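Long-range contacts in CheC, inhibitor of MCP methylation / FliN fusion protein (Thermotoga maritima, PDB 4HYN), which is a flagellar rotor protein of the CheC phosphatase family and probably dephosphorylates phosphorylated CheY, the chemotaxis response regulator: residues Ile35-Pro40 against Phe167-Glu172; Ser55-Val60 against Leu77-Val82. One frame throughout, in Å; residues are numbered along the deposited sequence.

Contact 1. Residues Ile35-Pro40 against Phe167-Glu172; sequences IHITVP and FEMEIE
An antiparallel strand pair closes one margin of the six-stranded sheet of this CheC-like domain. Strand 35-46 is the outermost strand within the chain, and 161-171 is its neighbour. Four backbone hydrogen bonds tie them. His36 and Glu170 exchange two nearly straight ones, with Glu170 N to His36 O at 2.9 Å. Thr38 and Glu168 exchange the other two, Glu168 N to Thr38 O the shortest at 2.7 Å with its donor above the carbonyl plane.

Ile35, Ile37, Met169 and Ile171 point to one face, where helix 6-30 covers both Ile35 and Ile37. Met169 CG is anti to the backbone N (chi1 -175°). It lies alongside Ile37 CG1 and Ile35 CG2, 3.9 Å from each. Ile37 CG2 approaches Phe167 CD1 obliquely at 3.7 Å. Val39 and Phe167 run side by side, CG2 to CE1 3.4 Å, an oblique approach to the ring. The Phe179 ring meets it, and Met20 touches the Phe167 side chain.

The other face carries His36, Thr38, Glu168 and Glu170. At its end the Pro40 and Glu168 side chains cross at about a right angle, CG to CB 4.0 Å. The acceptors Glu168 OE2 and Glu170 OE2 stand 3.1 Å apart, and Lys176 touches both side chains. The contact thus has an oily side towards the helix and an acidic side, where crowding may raise the pKa of one carboxylate.

Contact 2. Residues Ser55-Val60 against Leu77-Val82; sequences SGEQVV and LDKKLV
Val59 and Leu77 hold each other through two backbone hydrogen bonds. Val59 N gives to Leu77 O and Leu77 N gives to Val59 O, each at 2.8 Å. The two reciprocal bonds, their donors nearly along the C=O axis of the acceptor, make this a hydrogen-bonded antiparallel pair. It lies at the open end of the beta hairpin 57-66/71-78, where the second strand turns into helix 79-89. On the side of Val59, CG2 meets Val82 CG2 at 3.6 Å, with the two side chains crossing obliquely.

Further along, Lys79 reaches back over the strand. Its CG passes 3.6 Å from Glu57 O. The chain then bends at its last torsion (chi4 55°), and NZ forms a salt bridge with Glu57 OE1 at 3.1 Å. NZ comes from above the carboxylate plane, 57° out of it. Glu57 CG is anti to the backbone N and its chain is extended. The ammonium lies alongside CB, CG and CD as well as at OE1.

Asp78 positions the helix. It is the N-cap, and its OD2 accepts from Leu81 N at 3.1 Å, again from above the carboxylate plane.

Beyond these, Leu77 and Val82 touch helix 103-128 at Met113 and Val109. The strand-to-helix turn is therefore fixed by a backbone pair, a valine contact and a cap, and the ion pair joins the first helical residue to the start of strand 57-66.

From the N terminus, helix 6-30 leads into strand 35-46, an outermost strand of the sheet within this chain, whose neighbour there is the much later strand 161-171; contact 1 closes a loop of 126 residues. Inside that loop lies contact 2, which closes a short one of 16 residues, the hairpin of strands 57-66 and 71-78, and leads on into helix 79-89. The two nest and do not cross. Their centres are about 17 Å apart, and both reach the same sheet, with strand 177-184 between 161-171 and 71-78. They meet where Met169 CE packs on Leu81 CD1 at 3.6 Å, so helix 79-89 joins the hairpin end to the second strand of contact 1.

Contact 1. Residues Ile35-Pro40 against Phe167-Glu172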
ATOM      1  N   ILE A  35      16.132  -4.408  -3.130  1.00 27.77           N
ATOM      2  CA  ILE A  35      14.750  -4.186  -3.514  1.00 25.82           C
ATOM      3  C   ILE A  35      14.495  -2.716  -3.778  1.00 25.20           C
ATOM      4  O   ILE A  35      14.795  -1.860  -2.949  1.00 25.42           O
ATOM      5  CB  ILE A  35      13.782  -4.707  -2.436  1.00 25.25           C
ATOM      6  CG1 ILE A  35      14.021  -6.203  -2.216  1.00 23.36           C
ATOM      7  CG2 ILE A  35      12.333  -4.456  -2.860  1.00 23.48           C
ATOM      8  CD1 ILE A  35      13.384  -6.763  -0.989  1.00 23.40           C
ATOM      9  N   HIS A  36      13.968  -2.431  -4.959  1.00 24.89           N
ATOM     10  CA  HIS A  36      13.672  -1.065  -5.341  1.00 25.53           C
ATOM     11  C   HIS A  36      12.190  -0.890  -5.631  1.00 24.53           C
ATOM     12  O   HIS A  36      11.529  -1.798  -6.136  1.00 25.58           O
ATOM     13  CB  HIS A  36      14.497  -0.658  -6.565  1.00 27.64           C
ATOM     14  CG  HIS A  36      14.421   0.806  -6.881  1.00 31.03           C
ATOM     15  ND1 HIS A  36      14.340   1.774  -5.900  1.00 31.79           N
ATOM     16  CD2 HIS A  36      14.405   1.465  -8.064  1.00 32.08           C
ATOM     17  CE1 HIS A  36      14.278   2.967  -6.466  1.00 32.00           C
ATOM     18  NE2 HIS A  36      14.315   2.807  -7.778  1.00 33.83           N
ATOM     19  N   ILE A  37      11.673   0.288  -5.318  1.00 23.77           N
ATOM     20  CA  ILE A  37      10.273   0.584  -5.554  1.00 25.07           C
ATOM     21  C   ILE A  37      10.068   1.923  -6.259  1.00 23.87           C
ATOM     22  O   ILE A  37      10.788   2.887  -6.019  1.00 25.06           O
ATOM     23  CB  ILE A  37       9.453   0.471  -4.242  1.00 26.53           C
ATOM     24  CG1 ILE A  37       9.228  -1.012  -3.921  1.00 27.36           C
ATOM     25  CG2 ILE A  37       8.117   1.179  -4.367  1.00 27.90           C
ATOM     26  CD1 ILE A  37       8.425  -1.268  -2.663  1.00 29.80           C
ATOM     27  N   THR A  38       9.110   1.940  -7.176  1.00 23.48           N
ATOM     28  CA  THR A  38       8.774   3.120  -7.962  1.00 23.12           C
ATOM     29  C   THR A  38       7.252   3.297  -7.952  1.00 19.91           C
ATOM     30  O   THR A  38       6.523   2.358  -7.655  1.00 18.93           O
ATOM     31  CB  THR A  38       9.329   2.949  -9.410  1.00 26.20           C
ATOM     32  OG1 THR A  38      10.687   3.401  -9.450  1.00 27.97           O
ATOM     33  CG2 THR A  38       8.503   3.700 -10.453  1.00 28.45           C
ATOM     34  N   VAL A  39       6.787   4.514  -8.220  1.00 18.20           N
ATOM     35  CA  VAL A  39       5.354   4.817  -8.249  1.00 18.15           C
ATOM     36  C   VAL A  39       4.965   5.386  -9.614  1.00 19.15           C
ATOM     37  O   VAL A  39       4.841   6.605  -9.779  1.00 20.52           O
ATOM     38  CB  VAL A  39       4.973   5.850  -7.171  1.00 16.29           C
ATOM     39  CG1 VAL A  39       3.473   5.919  -7.049  1.00 17.08           C
ATOM     40  CG2 VAL A  39       5.611   5.506  -5.843  1.00 13.92           C
ATOM     41  N   PRO A  40       4.720   4.508 -10.601  1.00 18.94           N
ATOM     42  CA  PRO A  40       4.347   4.940 -11.957  1.00 19.48           C
ATOM     43  C   PRO A  40       2.981   5.605 -12.088  1.00 19.66           C
ATOM     44  O   PRO A  40       2.802   6.506 -12.900  1.00 22.09           O
ATOM     45  CB  PRO A  40       4.372   3.632 -12.760  1.00 18.44           C
ATOM     46  CG  PRO A  40       5.230   2.697 -11.919  1.00 21.67           C
ATOM     47  CD  PRO A  40       4.801   3.041 -10.527  1.00 18.24           C
ATOM     48  N   PHE A 167       2.447   0.789  -7.253  1.00 20.22           N
ATOM     49  CA  PHE A 167       3.847   0.635  -6.882  1.00 20.26           C
ATOM     50  C   PHE A 167       4.493  -0.458  -7.714  1.00 21.58           C
ATOM     51  O   PHE A 167       3.939  -1.544  -7.854  1.00 22.80           O
ATOM     52  CB  PHE A 167       3.983   0.266  -5.405  1.00 19.46           C
ATOM     53  CG  PHE A 167       3.706   1.396  -4.473  1.00 18.86           C
ATOM     54  CD1 PHE A 167       4.626   2.427  -4.324  1.00 18.44           C
ATOM     55  CD2 PHE A 167       2.519   1.439  -3.741  1.00 19.36           C
ATOM     56  CE1 PHE A 167       4.366   3.487  -3.456  1.00 19.67           C
ATOM     57  CE2 PHE A 167       2.251   2.491  -2.875  1.00 17.67           C
ATOM     58  CZ  PHE A 167       3.172   3.517  -2.729  1.00 17.58           C
ATOM     59  N   GLU A 168       5.644  -0.160  -8.303  1.00 23.18           N
ATOM     60  CA  GLU A 168       6.356  -1.169  -9.072  1.00 24.63           C
ATOM     61  C   GLU A 168       7.514  -1.660  -8.196  1.00 23.61           C
ATOM     62  O   GLU A 168       8.303  -0.857  -7.695  1.00 21.20           O
ATOM     63  CB  GLU A 168       6.891  -0.612 -10.390  1.00 27.75           C
ATOM     64  CG  GLU A 168       7.349  -1.724 -11.321  1.00 36.13           C
ATOM     65  CD  GLU A 168       8.161  -1.230 -12.495  1.00 41.24           C
ATOM     66  OE1 GLU A 168       7.555  -0.905 -13.541  1.00 43.96           O
ATOM     67  OE2 GLU A 168       9.409  -1.190 -12.378  1.00 44.13           O
HETATM   68  N   MSE A 169       7.587  -2.970  -7.978  1.00 22.78           N
HETATM   69  CA  MSE A 169       8.639  -3.532  -7.145  1.00 25.19           C
HETATM   70  C   MSE A 169       9.601  -4.451  -7.905  1.00 25.31           C
HETATM   71  O   MSE A 169       9.188  -5.341  -8.655  1.00 23.81           O
HETATM   72  CB  MSE A 169       8.033  -4.240  -5.928  1.00 26.83           C
HETATM   73  CG  MSE A 169       9.050  -4.765  -4.929  1.00 32.28           C
HETATM   74 SE   MSE A 169       8.260  -5.306  -3.222  1.00 42.04          SE
HETATM   75  CE  MSE A 169       7.340  -6.893  -3.816  1.00 33.78           C
ATOM     76  N   GLU A 170      10.891  -4.182  -7.732  1.00 25.66           N
ATOM     77  CA  GLU A 170      11.943  -4.957  -8.369  1.00 27.54           C
ATOM     78  C   GLU A 170      12.779  -5.628  -7.293  1.00 27.03           C
ATOM     79  O   GLU A 170      13.405  -4.961  -6.481  1.00 27.06           O
ATOM     80  CB  GLU A 170      12.838  -4.055  -9.231  1.00 30.01           C
ATOM     81  CG  GLU A 170      12.151  -3.484 -10.472  1.00 35.68           C
ATOM     82  CD  GLU A 170      13.011  -2.479 -11.247  1.00 40.80           C
ATOM     83  OE1 GLU A 170      14.226  -2.352 -10.961  1.00 43.25           O
ATOM     84  OE2 GLU A 170      12.463  -1.809 -12.154  1.00 42.37           O
ATOM     85  N   ILE A 171      12.716  -6.952  -7.245  1.00 27.74           N
ATOM     86  CA  ILE A 171      13.492  -7.721  -6.288  1.00 28.46           C
ATOM     87  C   ILE A 171      14.592  -8.401  -7.091  1.00 29.94           C
ATOM     88  O   ILE A 171      14.334  -8.970  -8.157  1.00 29.70           O
ATOM     89  CB  ILE A 171      12.628  -8.779  -5.576  1.00 29.03           C
ATOM     90  CG1 ILE A 171      11.526  -8.091  -4.770  1.00 29.70           C
ATOM     91  CG2 ILE A 171      13.485  -9.633  -4.657  1.00 26.10           C
ATOM     92  CD1 ILE A 171      10.597  -9.051  -4.048  1.00 32.14           C
ATOM     93  N   GLU A 172      15.818  -8.322  -6.579  1.00 30.34           N
ATOM     94  CA  GLU A 172      16.985  -8.901  -7.229  1.00 30.62           C
ATOM     95  C   GLU A 172      16.804 -10.354  -7.662  1.00 30.18           C
ATOM     96  O   GLU A 172      16.426 -11.215  -6.863  1.00 28.66           O
ATOM     97  CB  GLU A 172      18.206  -8.772  -6.311  1.00 32.57           C
ATOM     98  CG  GLU A 172      19.537  -9.148  -6.963  1.00 35.67           C
ATOM     99  CD  GLU A 172      20.746  -8.812  -6.098  1.00 38.90           C
ATOM    100  OE1 GLU A 172      20.571  -8.391  -4.929  1.00 38.60           O
ATOM    101  OE2 GLU A 172      21.883  -8.969  -6.598  1.00 39.81           O
TER

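Contact 2. Residues Ser55-Val60 against Leu77-Val82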
ATOM      1  N   SER A  55      -9.518  -7.753 -10.179  1.00 20.18           N
ATOM      2  CA  SER A  55     -10.226  -8.980 -10.524  1.00 21.97           C
ATOM      3  C   SER A  55      -9.545 -10.166  -9.852  1.00 20.90           C
ATOM      4  O   SER A  55      -8.418 -10.053  -9.364  1.00 20.84           O
ATOM      5  CB  SER A  55     -10.244  -9.187 -12.040  1.00 23.84           C
ATOM      6  OG  SER A  55      -8.966  -9.577 -12.513  1.00 28.41           O
ATOM      7  N   GLY A  56     -10.236 -11.297  -9.815  1.00 20.52           N
ATOM      8  CA  GLY A  56      -9.673 -12.482  -9.195  1.00 21.70           C
ATOM      9  C   GLY A  56      -9.610 -12.413  -7.681  1.00 22.31           C
ATOM     10  O   GLY A  56     -10.013 -11.426  -7.073  1.00 23.72           O
ATOM     11  N   GLU A  57      -9.124 -13.486  -7.075  1.00 23.58           N
ATOM     12  CA  GLU A  57      -9.004 -13.576  -5.624  1.00 24.91           C
ATOM     13  C   GLU A  57      -7.661 -12.951  -5.235  1.00 24.11           C
ATOM     14  O   GLU A  57      -6.611 -13.394  -5.700  1.00 24.32           O
ATOM     15  CB  GLU A  57      -9.066 -15.050  -5.207  1.00 25.64           C
ATOM     16  CG  GLU A  57      -9.583 -15.315  -3.806  1.00 29.19           C
ATOM     17  CD  GLU A  57      -9.839 -16.798  -3.555  1.00 33.01           C
ATOM     18  OE1 GLU A  57      -9.252 -17.365  -2.603  1.00 33.20           O
ATOM     19  OE2 GLU A  57     -10.627 -17.403  -4.318  1.00 36.92           O
ATOM     20  N   GLN A  58      -7.704 -11.902  -4.417  1.00 22.06           N
ATOM     21  CA  GLN A  58      -6.491 -11.213  -3.994  1.00 20.61           C
ATOM     22  C   GLN A  58      -6.384 -10.989  -2.490  1.00 20.57           C
ATOM     23  O   GLN A  58      -7.326 -11.234  -1.742  1.00 20.86           O
ATOM     24  CB  GLN A  58      -6.364  -9.877  -4.732  1.00 20.11           C
ATOM     25  CG  GLN A  58      -6.280 -10.052  -6.243  1.00 20.05           C
ATOM     26  CD  GLN A  58      -5.764  -8.838  -6.971  1.00 16.79           C
ATOM     27  OE1 GLN A  58      -6.166  -8.568  -8.101  1.00 16.86           O
ATOM     28  NE2 GLN A  58      -4.848  -8.110  -6.343  1.00 15.89           N
ATOM     29  N   VAL A  59      -5.222 -10.513  -2.054  1.00 19.89           N
ATOM     30  CA  VAL A  59      -4.977 -10.255  -0.644  1.00 18.30           C
ATOM     31  C   VAL A  59      -4.983  -8.762  -0.364  1.00 18.71           C
ATOM     32  O   VAL A  59      -4.302  -7.998  -1.042  1.00 19.23           O
ATOM     33  CB  VAL A  59      -3.621 -10.861  -0.203  1.00 19.18           C
ATOM     34  CG1 VAL A  59      -3.308 -10.498   1.257  1.00 17.37           C
ATOM     35  CG2 VAL A  59      -3.651 -12.376  -0.376  1.00 18.52           C
ATOM     36  N   VAL A  60      -5.797  -8.344   0.601  1.00 18.31           N
ATOM     37  CA  VAL A  60      -5.868  -6.939   0.967  1.00 18.61           C
ATOM     38  C   VAL A  60      -5.340  -6.784   2.378  1.00 20.50           C
ATOM     39  O   VAL A  60      -5.761  -7.493   3.298  1.00 21.59           O
ATOM     40  CB  VAL A  60      -7.303  -6.355   0.854  1.00 18.44           C
ATOM     41  CG1 VAL A  60      -7.825  -6.519  -0.564  1.00 17.91           C
ATOM     42  CG2 VAL A  60      -8.238  -7.017   1.837  1.00 19.95           C
ATOM     43  N   LEU A  77      -2.609  -6.855  -2.983  1.00 17.73           N
ATOM     44  CA  LEU A  77      -1.584  -7.705  -3.576  1.00 19.53           C
ATOM     45  C   LEU A  77      -2.212  -8.956  -4.195  1.00 20.91           C
ATOM     46  O   LEU A  77      -3.111  -9.571  -3.607  1.00 19.94           O
ATOM     47  CB  LEU A  77      -0.566  -8.128  -2.504  1.00 19.44           C
ATOM     48  CG  LEU A  77       0.322  -7.094  -1.798  1.00 20.99           C
ATOM     49  CD1 LEU A  77      -0.507  -6.167  -0.943  1.00 22.16           C
ATOM     50  CD2 LEU A  77       1.338  -7.813  -0.918  1.00 21.91           C
ATOM     51  N   ASP A  78      -1.730  -9.343  -5.373  1.00 21.88           N
ATOM     52  CA  ASP A  78      -2.264 -10.527  -6.030  1.00 24.13           C
ATOM     53  C   ASP A  78      -1.619 -11.816  -5.517  1.00 24.46           C
ATOM     54  O   ASP A  78      -0.487 -11.805  -5.014  1.00 22.75           O
ATOM     55  CB  ASP A  78      -2.191 -10.404  -7.565  1.00 26.65           C
ATOM     56  CG  ASP A  78      -0.817 -10.714  -8.137  1.00 31.43           C
ATOM     57  OD1 ASP A  78      -0.767 -11.267  -9.254  1.00 36.35           O
ATOM     58  OD2 ASP A  78       0.210 -10.401  -7.506  1.00 34.81           O
ATOM     59  N   LYS A  79      -2.375 -12.910  -5.609  1.00 24.88           N
ATOM     60  CA  LYS A  79      -1.925 -14.224  -5.158  1.00 26.10           C
ATOM     61  C   LYS A  79      -0.483 -14.568  -5.514  1.00 24.95           C
ATOM     62  O   LYS A  79       0.251 -15.088  -4.677  1.00 25.28           O
ATOM     63  CB  LYS A  79      -2.857 -15.309  -5.689  1.00 28.58           C
ATOM     64  CG  LYS A  79      -4.001 -15.690  -4.750  1.00 31.24           C
ATOM     65  CD  LYS A  79      -4.944 -16.665  -5.452  1.00 34.40           C
ATOM     66  CE  LYS A  79      -5.662 -17.558  -4.465  1.00 37.35           C
ATOM     67  NZ  LYS A  79      -6.380 -16.759  -3.449  1.00 37.80           N
ATOM     68  N   LYS A  80      -0.072 -14.250  -6.738  1.00 24.23           N
ATOM     69  CA  LYS A  80       1.287 -14.543  -7.173  1.00 24.65           C
ATOM     70  C   LYS A  80       2.344 -13.773  -6.412  1.00 23.20           C
ATOM     71  O   LYS A  80       3.370 -14.343  -6.054  1.00 26.61           O
ATOM     72  CB  LYS A  80       1.456 -14.328  -8.677  1.00 27.16           C
ATOM     73  CG  LYS A  80       0.665 -15.322  -9.498  1.00 32.78           C
ATOM     74  CD  LYS A  80       1.202 -15.466 -10.913  1.00 36.49           C
ATOM     75  CE  LYS A  80       0.546 -16.659 -11.613  1.00 40.08           C
ATOM     76  NZ  LYS A  80       0.659 -17.917 -10.797  1.00 40.35           N
ATOM     77  N   LEU A  81       2.096 -12.491  -6.155  1.00 21.58           N
ATOM     78  CA  LEU A  81       3.048 -11.662  -5.420  1.00 20.20           C
ATOM     79  C   LEU A  81       3.127 -12.143  -3.973  1.00 19.57           C
ATOM     80  O   LEU A  81       4.211 -12.293  -3.413  1.00 18.44           O
ATOM     81  CB  LEU A  81       2.633 -10.188  -5.461  1.00 19.30           C
ATOM     82  CG  LEU A  81       3.493  -9.208  -4.654  1.00 19.49           C
ATOM     83  CD1 LEU A  81       4.939  -9.256  -5.151  1.00 19.96           C
ATOM     84  CD2 LEU A  81       2.929  -7.790  -4.762  1.00 18.53           C
ATOM     85  N   VAL A  82       1.967 -12.436  -3.402  1.00 18.80           N
ATOM     86  CA  VAL A  82       1.878 -12.911  -2.034  1.00 18.87           C
ATOM     87  C   VAL A  82       2.692 -14.194  -1.863  1.00 19.52           C
ATOM     88  O   VAL A  82       3.415 -14.350  -0.874  1.00 18.05           O
ATOM     89  CB  VAL A  82       0.409 -13.181  -1.656  1.00 20.20           C
ATOM     90  CG1 VAL A  82       0.307 -13.758  -0.242  1.00 20.95           C
ATOM     91  CG2 VAL A  82      -0.395 -11.907  -1.783  1.00 17.82           C
TER